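Manganese-dependent inorganic pyrophosphatase (Methanocaldococcus jannaschii, PDB 2EB0) catalyses the manganese-dependent hydrolysis of inorganic diphosphate to two phosphates, as a family II pyrophosphatase with two metal ions per subunit. Local coordinates at residues B[5-8]-B[9-13]; B[106-109]-B[110-113]; B[146-149]-B[150-153]. All coordinates share one frame; numbering follows the deposited sequence.

Interaction 1 of 3, residues B[5-8]-B[9-13]. With MN (manganese (II) ion), chain F; MN (manganese (II) ion), chain E.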
ATOM      1  N   VAL B   5       4.573   0.672 -16.236  1.00 19.82           N
ATOM      2  CA  VAL B   5       5.926   1.216 -16.208  1.00 20.78           C
ATOM      3  C   VAL B   5       6.696   0.974 -14.922  1.00 18.32           C
ATOM      4  O   VAL B   5       6.129   0.966 -13.830  1.00 17.22           O
ATOM      5  CB  VAL B   5       5.931   2.743 -16.442  1.00 41.99           C
ATOM      6  CG1 VAL B   5       7.274   3.165 -17.010  1.00 41.93           C
ATOM      7  CG2 VAL B   5       4.804   3.145 -17.370  1.00 45.28           C
ATOM      8  N   GLY B   6       8.001   0.777 -15.076  1.00 16.16           N
ATOM      9  CA  GLY B   6       8.874   0.569 -13.941  1.00 15.06           C
ATOM     10  C   GLY B   6       9.441   1.918 -13.538  1.00 15.64           C
ATOM     11  O   GLY B   6       8.983   2.956 -14.013  1.00 17.45           O
ATOM     12  N   HIS B   7      10.453   1.912 -12.684  1.00 22.10           N
ATOM     13  CA  HIS B   7      11.048   3.148 -12.197  1.00 23.82           C
ATOM     14  C   HIS B   7      12.214   3.692 -13.025  1.00 24.57           C
ATOM     15  O   HIS B   7      12.755   3.015 -13.909  1.00 23.55           O
ATOM     16  CB  HIS B   7      11.509   2.939 -10.758  1.00 25.42           C
ATOM     17  CG  HIS B   7      12.473   1.804 -10.592  1.00 27.24           C
ATOM     18  ND1 HIS B   7      13.714   1.784 -11.196  1.00 28.73           N
ATOM     19  CD2 HIS B   7      12.378   0.649  -9.890  1.00 27.05           C
ATOM     20  CE1 HIS B   7      14.340   0.666 -10.873  1.00 27.18           C
ATOM     21  NE2 HIS B   7      13.551  -0.040 -10.081  1.00 27.85           N
ATOM     22  N   LYS B   8      12.590   4.932 -12.727  1.00 20.78           N
ATOM     23  CA  LYS B   8      13.710   5.571 -13.402  1.00 21.96           C
ATOM     24  C   LYS B   8      14.950   4.709 -13.150  1.00 20.61           C
ATOM     25  O   LYS B   8      15.025   4.018 -12.133  1.00 19.26           O
ATOM     26  CB  LYS B   8      13.901   6.980 -12.852  1.00 29.85           C
ATOM     27  CG  LYS B   8      12.778   7.924 -13.248  1.00 31.60           C
ATOM     28  CD  LYS B   8      12.941   9.273 -12.584  1.00 34.27           C
ATOM     29  CE  LYS B   8      11.943  10.285 -13.123  1.00 39.85           C
ATOM     30  NZ  LYS B   8      12.060  11.600 -12.421  1.00 42.94           N
ATOM     31  N   ASN B   9      15.913   4.757 -14.070  1.00 24.67           N
ATOM     32  CA  ASN B   9      17.125   3.942 -13.970  1.00 25.03           C
ATOM     33  C   ASN B   9      16.673   2.495 -13.787  1.00 25.67           C
ATOM     34  O   ASN B   9      17.043   1.826 -12.822  1.00 26.07           O
ATOM     35  CB  ASN B   9      17.998   4.374 -12.786  1.00 23.04           C
ATOM     36  CG  ASN B   9      18.551   5.781 -12.953  1.00 25.99           C
ATOM     37  OD1 ASN B   9      18.827   6.224 -14.069  1.00 26.91           O
ATOM     38  ND2 ASN B   9      18.733   6.481 -11.842  1.00 27.12           N
ATOM     39  N   PRO B  10      15.867   1.997 -14.731  1.00 24.49           N
ATOM     40  CA  PRO B  10      15.316   0.640 -14.727  1.00 25.05           C
ATOM     41  C   PRO B  10      16.299  -0.522 -14.622  1.00 26.60           C
ATOM     42  O   PRO B  10      17.355  -0.527 -15.250  1.00 25.30           O
ATOM     43  CB  PRO B  10      14.528   0.592 -16.032  1.00 27.36           C
ATOM     44  CG  PRO B  10      15.349   1.462 -16.937  1.00 26.37           C
ATOM     45  CD  PRO B  10      15.637   2.642 -16.038  1.00 25.24           C
ATOM     46  N   ASP B  11      15.950  -1.499 -13.796  1.00 27.47           N
ATOM     47  CA  ASP B  11      16.767  -2.696 -13.678  1.00 25.95           C
ATOM     48  C   ASP B  11      15.939  -3.772 -14.367  1.00 23.73           C
ATOM     49  O   ASP B  11      14.838  -3.496 -14.857  1.00 22.56           O
ATOM     50  CB  ASP B  11      17.018  -3.073 -12.223  1.00 22.56           C
ATOM     51  CG  ASP B  11      15.760  -3.062 -11.399  1.00 27.31           C
ATOM     52  OD1 ASP B  11      14.660  -3.229 -11.969  1.00 27.78           O
ATOM     53  OD2 ASP B  11      15.876  -2.894 -10.167  1.00 31.65           O
ATOM     54  N   THR B  12      16.460  -4.990 -14.400  1.00 22.74           N
ATOM     55  CA  THR B  12      15.768  -6.087 -15.050  1.00 21.37           C
ATOM     56  C   THR B  12      14.380  -6.365 -14.493  1.00 21.28           C
ATOM     57  O   THR B  12      13.472  -6.678 -15.260  1.00 21.22           O
ATOM     58  CB  THR B  12      16.605  -7.367 -14.978  1.00 13.53           C
ATOM     59  OG1 THR B  12      17.806  -7.172 -15.728  1.00 13.65           O
ATOM     60  CG2 THR B  12      15.830  -8.558 -15.550  1.00 14.38           C
ATOM     61  N   ASP B  13      14.215  -6.260 -13.175  1.00 19.03           N
ATOM     62  CA  ASP B  13      12.907  -6.516 -12.568  1.00 22.45           C
ATOM     63  C   ASP B  13      11.895  -5.530 -13.140  1.00 20.88           C
ATOM     64  O   ASP B  13      10.824  -5.924 -13.577  1.00 21.44           O
ATOM     65  CB  ASP B  13      12.955  -6.364 -11.038  1.00 21.91           C
ATOM     66  CG  ASP B  13      11.691  -6.887 -10.356  1.00 24.03           C
ATOM     67  OD1 ASP B  13      11.403  -6.469  -9.220  1.00 25.68           O
ATOM     68  OD2 ASP B  13      10.978  -7.726 -10.941  1.00 22.13           O
TER
HETATM   69 MN    MN F 504      13.828  -2.316  -9.399  1.00 34.39          MN
HETATM   70 MN    MN E 503      12.518  -5.108  -7.994  1.00 34.64          MN
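His7 and Asp11 converge on one manganese ion (chain F): His7 NE2 binds it at 2.4 Å and Asp11 OD2 at 2.3 Å. Their side chains cross at about a right angle, the imidazole and carboxylate planes turned 72° apart. Asp11 OD2 lies at the ring edge, in its plane, 3.7 Å from His7 NE2, the two being joined through the ion. Asp66, a ligand common to both ions, completes the protein ligands here, and Asp13 OD1 reaches the second manganese (chain E) at 2.1 Å.

His7, Asp11 and Asp13 belong to the His-x-Asn-Pro-Asp-x-Asp signature of the DHH phosphoesterases, in a loop that follows the first strand of the parallel sheet and runs into helix 12-25. Asp11 suits the N-cap there, because OD1 can accept the backbone N of Ser14 while OD2 serves the metal.

His7 ND1, the ring nitrogen not on the metal, donates to Lys8 O at 2.8 Å, reaching the carbonyl from above its plane. With CG between the backbone N and the carbonyl carbon (chi1 57°), NE2 is turned to the ion, and His7 CE1 has Asn9 O beside it at 3.5 Å. Asn9 takes left-handed backbone angles, which asparagine tolerates well, and its ND2 bonds Phe203 O. Pro10, with no N-H to satisfy, rests its CD 3.6 Å from His7 O. Lys8 extends away to a salt bridge with Asp75.

Interaction 2 of 3, residues B[106-109]-B[110-113]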
ATOM      1  N   VAL B 106       8.729  -9.656  -1.033  1.00 21.34           N
ATOM      2  CA  VAL B 106       9.536 -10.754  -1.564  1.00 21.70           C
ATOM      3  C   VAL B 106      10.765 -10.225  -2.308  1.00 22.87           C
ATOM      4  O   VAL B 106      11.043  -9.027  -2.296  1.00 23.24           O
ATOM      5  CB  VAL B 106       8.735 -11.661  -2.523  1.00 24.42           C
ATOM      6  CG1 VAL B 106       7.764 -12.515  -1.736  1.00 26.88           C
ATOM      7  CG2 VAL B 106       7.990 -10.814  -3.548  1.00 23.16           C
ATOM      8  N   GLY B 107      11.490 -11.126  -2.963  1.00 20.74           N
ATOM      9  CA  GLY B 107      12.696 -10.732  -3.666  1.00 18.06           C
ATOM     10  C   GLY B 107      12.514  -9.868  -4.898  1.00 18.98           C
ATOM     11  O   GLY B 107      13.415  -9.110  -5.256  1.00 18.04           O
ATOM     12  N   SER B 108      11.366  -9.966  -5.558  1.00 18.51           N
ATOM     13  CA  SER B 108      11.162  -9.174  -6.759  1.00 20.96           C
ATOM     14  C   SER B 108       9.712  -9.045  -7.152  1.00 21.01           C
ATOM     15  O   SER B 108       8.866  -9.846  -6.740  1.00 20.62           O
ATOM     16  CB  SER B 108      11.909  -9.795  -7.940  1.00 23.42           C
ATOM     17  OG  SER B 108      11.231 -10.955  -8.400  1.00 25.05           O
ATOM     18  N   THR B 109       9.440  -8.038  -7.977  1.00 20.37           N
ATOM     19  CA  THR B 109       8.092  -7.811  -8.468  1.00 21.78           C
ATOM     20  C   THR B 109       7.703  -9.004  -9.347  1.00 22.91           C
ATOM     21  O   THR B 109       6.533  -9.401  -9.398  1.00 24.18           O
ATOM     22  CB  THR B 109       8.024  -6.516  -9.291  1.00 23.17           C
ATOM     23  OG1 THR B 109       8.454  -5.414  -8.474  1.00 22.29           O
ATOM     24  CG2 THR B 109       6.604  -6.268  -9.779  1.00 21.92           C
ATOM     25  N   ALA B 110       8.698  -9.579 -10.020  1.00 20.54           N
ATOM     26  CA  ALA B 110       8.477 -10.726 -10.893  1.00 20.44           C
ATOM     27  C   ALA B 110       7.909 -11.907 -10.099  1.00 20.83           C
ATOM     28  O   ALA B 110       7.027 -12.618 -10.581  1.00 23.77           O
ATOM     29  CB  ALA B 110       9.790 -11.120 -11.579  1.00 22.54           C
ATOM     30  N   THR B 111       8.418 -12.107  -8.885  1.00 16.95           N
ATOM     31  CA  THR B 111       7.949 -13.175  -8.013  1.00 14.11           C
ATOM     32  C   THR B 111       6.457 -13.019  -7.734  1.00 15.82           C
ATOM     33  O   THR B 111       5.701 -13.986  -7.808  1.00 13.65           O
ATOM     34  CB  THR B 111       8.702 -13.164  -6.664  1.00 17.43           C
ATOM     35  OG1 THR B 111      10.096 -13.349  -6.902  1.00 17.53           O
ATOM     36  CG2 THR B 111       8.211 -14.291  -5.748  1.00 14.91           C
ATOM     37  N   VAL B 112       6.038 -11.798  -7.412  1.00 20.92           N
ATOM     38  CA  VAL B 112       4.636 -11.510  -7.134  1.00 18.97           C
ATOM     39  C   VAL B 112       3.742 -11.878  -8.322  1.00 21.03           C
ATOM     40  O   VAL B 112       2.683 -12.487  -8.161  1.00 19.39           O
ATOM     41  CB  VAL B 112       4.423 -10.013  -6.854  1.00 14.71           C
ATOM     42  CG1 VAL B 112       2.949  -9.746  -6.567  1.00 12.50           C
ATOM     43  CG2 VAL B 112       5.286  -9.574  -5.702  1.00 12.70           C
ATOM     44  N   ILE B 113       4.168 -11.472  -9.512  1.00 24.67           N
ATOM     45  CA  ILE B 113       3.412 -11.732 -10.728  1.00 23.98           C
ATOM     46  C   ILE B 113       3.327 -13.218 -11.045  1.00 24.09           C
ATOM     47  O   ILE B 113       2.265 -13.720 -11.423  1.00 26.22           O
ATOM     48  CB  ILE B 113       4.040 -10.981 -11.922  1.00 16.39           C
ATOM     49  CG1 ILE B 113       3.943  -9.475 -11.682  1.00 17.63           C
ATOM     50  CG2 ILE B 113       3.326 -11.354 -13.223  1.00 15.89           C
ATOM     51  CD1 ILE B 113       4.615  -8.636 -12.750  1.00 18.02           C
TER
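The start of helix 109-118 in the DHH domain is built round Ser108, its N-cap residue, and Thr111 in its first turn. Ser108 OG donates a hydrogen bond to Thr111 OG1 at 3.0 Å. Two torsions bring the hydroxyls together: Ser108 OG sits between its own backbone N and carbonyl carbon (chi1 75°), while Thr111 OG1 lies beside its backbone N (chi1 -60°), facing back to the cap. The methyl of Ala110 comes alongside, its CB 3.5 Å from Ser108 OG, small enough to fit in this first turn.

The backbone bonds differ in quality. Thr111 N makes a weak bond to Ser108 O, whereas Ile113 N meets Thr109 O at 3.1 Å in the carbonyl plane and nearly straight (162°), a regular alpha-helical bond. On the apolar side, Val106 CG2 reaches over to Val112 CG2 at 3.7 Å and to Thr111 CB at 4.0 Å, with Leu159 of helix 158-171 also packing on Val106 and Thr111. Threonine thus gives one branch to each environment, CG2 to Val106 and OG1 to the polar cap.

Thr111 OG1 is also hydrogen-bonded to Asp160 OD1, and Gly107 N to the other oxygen of that carboxylate. With a valine at Thr111, Ser108 OG would probably lose its acceptor and Asp160 OD1 its hydroxyl partner, leaving the serine hydroxyl freer to turn. Thr109 N and Ala110 N bond Asp13 OD1 and OD2 respectively, which would hold that carboxylate against rotation, and the Thr109 hydroxyl probably steadies Asp66 OD2. This chemistry is consistent with a second-shell role for the helix start, behind two metal-binding carboxylates.

Interaction 3 of 3, residues B[146-149]-B[150-153]. With MN (manganese (II) ion), chain E.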
ATOM      1  N   SER B 146      18.023 -11.661 -10.786  1.00 16.28           N
ATOM      2  CA  SER B 146      18.649 -10.356 -10.739  1.00 16.51           C
ATOM      3  C   SER B 146      18.378  -9.638  -9.435  1.00 18.35           C
ATOM      4  O   SER B 146      19.294  -9.159  -8.776  1.00 18.94           O
ATOM      5  CB  SER B 146      18.148  -9.492 -11.896  1.00 16.00           C
ATOM      6  OG  SER B 146      18.578  -8.152 -11.720  1.00 13.78           O
ATOM      7  N   ASP B 147      17.109  -9.574  -9.058  1.00 22.00           N
ATOM      8  CA  ASP B 147      16.723  -8.879  -7.841  1.00 24.66           C
ATOM      9  C   ASP B 147      17.244  -9.499  -6.545  1.00 23.68           C
ATOM     10  O   ASP B 147      17.561  -8.785  -5.593  1.00 22.07           O
ATOM     11  CB  ASP B 147      15.206  -8.755  -7.797  1.00 29.18           C
ATOM     12  CG  ASP B 147      14.749  -7.321  -7.881  1.00 35.67           C
ATOM     13  OD1 ASP B 147      15.360  -6.543  -8.646  1.00 39.63           O
ATOM     14  OD2 ASP B 147      13.777  -6.970  -7.189  1.00 37.72           O
ATOM     15  N   THR B 148      17.335 -10.821  -6.507  1.00 15.05           N
ATOM     16  CA  THR B 148      17.814 -11.491  -5.315  1.00 15.43           C
ATOM     17  C   THR B 148      19.321 -11.697  -5.365  1.00 15.12           C
ATOM     18  O   THR B 148      19.917 -12.139  -4.389  1.00 15.83           O
ATOM     19  CB  THR B 148      17.127 -12.860  -5.129  1.00 18.43           C
ATOM     20  OG1 THR B 148      17.402 -13.708  -6.258  1.00 18.59           O
ATOM     21  CG2 THR B 148      15.638 -12.670  -4.987  1.00 17.80           C
ATOM     22  N   VAL B 149      19.941 -11.345  -6.487  1.00 18.04           N
ATOM     23  CA  VAL B 149      21.377 -11.538  -6.646  1.00 18.86           C
ATOM     24  C   VAL B 149      21.637 -13.035  -6.461  1.00 18.73           C
ATOM     25  O   VAL B 149      22.454 -13.455  -5.633  1.00 17.66           O
ATOM     26  CB  VAL B 149      22.189 -10.754  -5.592  1.00 20.72           C
ATOM     27  CG1 VAL B 149      23.669 -10.789  -5.953  1.00 18.93           C
ATOM     28  CG2 VAL B 149      21.676  -9.318  -5.495  1.00 24.45           C
ATOM     29  N   LEU B 150      20.919 -13.827  -7.244  1.00 19.82           N
ATOM     30  CA  LEU B 150      21.018 -15.277  -7.202  1.00 23.26           C
ATOM     31  C   LEU B 150      20.714 -15.813  -5.805  1.00 24.51           C
ATOM     32  O   LEU B 150      21.467 -16.613  -5.250  1.00 27.46           O
ATOM     33  CB  LEU B 150      22.404 -15.743  -7.652  1.00 30.12           C
ATOM     34  CG  LEU B 150      22.435 -16.928  -8.628  1.00 33.32           C
ATOM     35  CD1 LEU B 150      23.781 -17.626  -8.518  1.00 33.42           C
ATOM     36  CD2 LEU B 150      21.330 -17.915  -8.322  1.00 32.83           C
ATOM     37  N   PHE B 151      19.611 -15.342  -5.236  1.00 24.96           N
ATOM     38  CA  PHE B 151      19.157 -15.781  -3.923  1.00 27.16           C
ATOM     39  C   PHE B 151      20.141 -15.524  -2.783  1.00 28.30           C
ATOM     40  O   PHE B 151      20.073 -16.174  -1.744  1.00 26.97           O
ATOM     41  CB  PHE B 151      18.814 -17.268  -3.984  1.00 25.40           C
ATOM     42  CG  PHE B 151      18.068 -17.658  -5.227  1.00 25.50           C
ATOM     43  CD1 PHE B 151      18.648 -18.506  -6.164  1.00 26.25           C
ATOM     44  CD2 PHE B 151      16.786 -17.165  -5.468  1.00 24.72           C
ATOM     45  CE1 PHE B 151      17.960 -18.858  -7.328  1.00 28.16           C
ATOM     46  CE2 PHE B 151      16.091 -17.507  -6.617  1.00 23.42           C
ATOM     47  CZ  PHE B 151      16.678 -18.356  -7.554  1.00 27.32           C
ATOM     48  N   LYS B 152      21.046 -14.567  -2.970  1.00 26.32           N
ATOM     49  CA  LYS B 152      22.017 -14.248  -1.935  1.00 27.12           C
ATOM     50  C   LYS B 152      21.492 -13.137  -1.036  1.00 26.82           C
ATOM     51  O   LYS B 152      21.780 -13.099   0.159  1.00 26.11           O
ATOM     52  CB  LYS B 152      23.344 -13.831  -2.568  1.00 32.56           C
ATOM     53  CG  LYS B 152      23.974 -14.932  -3.398  1.00 34.75           C
ATOM     54  CD  LYS B 152      25.307 -14.513  -3.980  1.00 33.49           C
ATOM     55  CE  LYS B 152      25.973 -15.699  -4.654  1.00 35.99           C
ATOM     56  NZ  LYS B 152      27.364 -15.406  -5.090  1.00 38.67           N
ATOM     57  N   SER B 153      20.710 -12.234  -1.613  1.00 28.91           N
ATOM     58  CA  SER B 153      20.150 -11.123  -0.854  1.00 27.91           C
ATOM     59  C   SER B 153      19.153 -11.585   0.207  1.00 26.51           C
ATOM     60  O   SER B 153      18.439 -12.571   0.020  1.00 24.23           O
ATOM     61  CB  SER B 153      19.461 -10.142  -1.799  1.00 25.51           C
ATOM     62  OG  SER B 153      18.726  -9.188  -1.063  1.00 29.14           O
TER
HETATM   63 MN    MN E 503      12.518  -5.108  -7.994  1.00 34.64          MN
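Thr148 faces Phe151, Lys152 and Ser153 across a Schellman motif that ends helix 134-148. Val149, with its positive phi, is the C-prime residue: its N bonds Ser146 O at 3.2 Å, while Leu150 N turns back to Ile145 O. Left-handed backbone angles persist through Leu150 and Phe151, an unusual run for residues that are not glycine, and especially for a beta-branched valine.

Hydrogen bonds support this turn. Thr148 O accepts Ser153 N at 2.9 Å almost in line (168°), and a weak second bond from Lys152 N. That same N-H is shared with Val149 O, which it approaches from well above the carbonyl plane. Thr148 OG1 receives Phe151 N at 2.9 Å and is also bonded to Ile144 O. Set between its backbone N and carbonyl carbon (chi1 60°), the hydroxyl can reach both Ile144 O in the preceding turn and Phe151 N, three residues on, which makes threonine apt here.

Van der Waals contacts fill in the rest. Phe151 CD2 lies 3.6 Å from Thr148 OG1, which sits obliquely to the ring, while the ring packs on Ile176 and Ala164. The aliphatic stem of Lys152 runs past Val149 O, with both residues also against Leu184 of helix 176-188.

Metal coordination leaves from the far side of the helix end. Asp13, Asp66 and His88 complete the site of the manganese ion (chain E), and Asp147 OD2 binds it at 2.4 Å while Asp147 OD1 stays 3.2 Å away.

From the N terminus the three contacts come in series; none nests within or crosses another. Interaction 1 closes the loop between strand 2-5 and helix 12-25. Interaction 2 closes the one that leads from strand 100-103, at an edge of the parallel sheet, into helix 109-118. Interaction 3 ends helix 134-148, before the chain goes on to helix 158-171. Interaction 2 joins interaction 1 through Asp13, whose carboxylate takes N-H groups from the start of helix 109-118. Interactions 1 and 3 share one manganese ion, and Thr12 CB packs on Ser146 OG. Between interactions 2 and 3, Gly107 CA lies 3.8 Å from Thr148 CG2, bringing one helix's start against another's end.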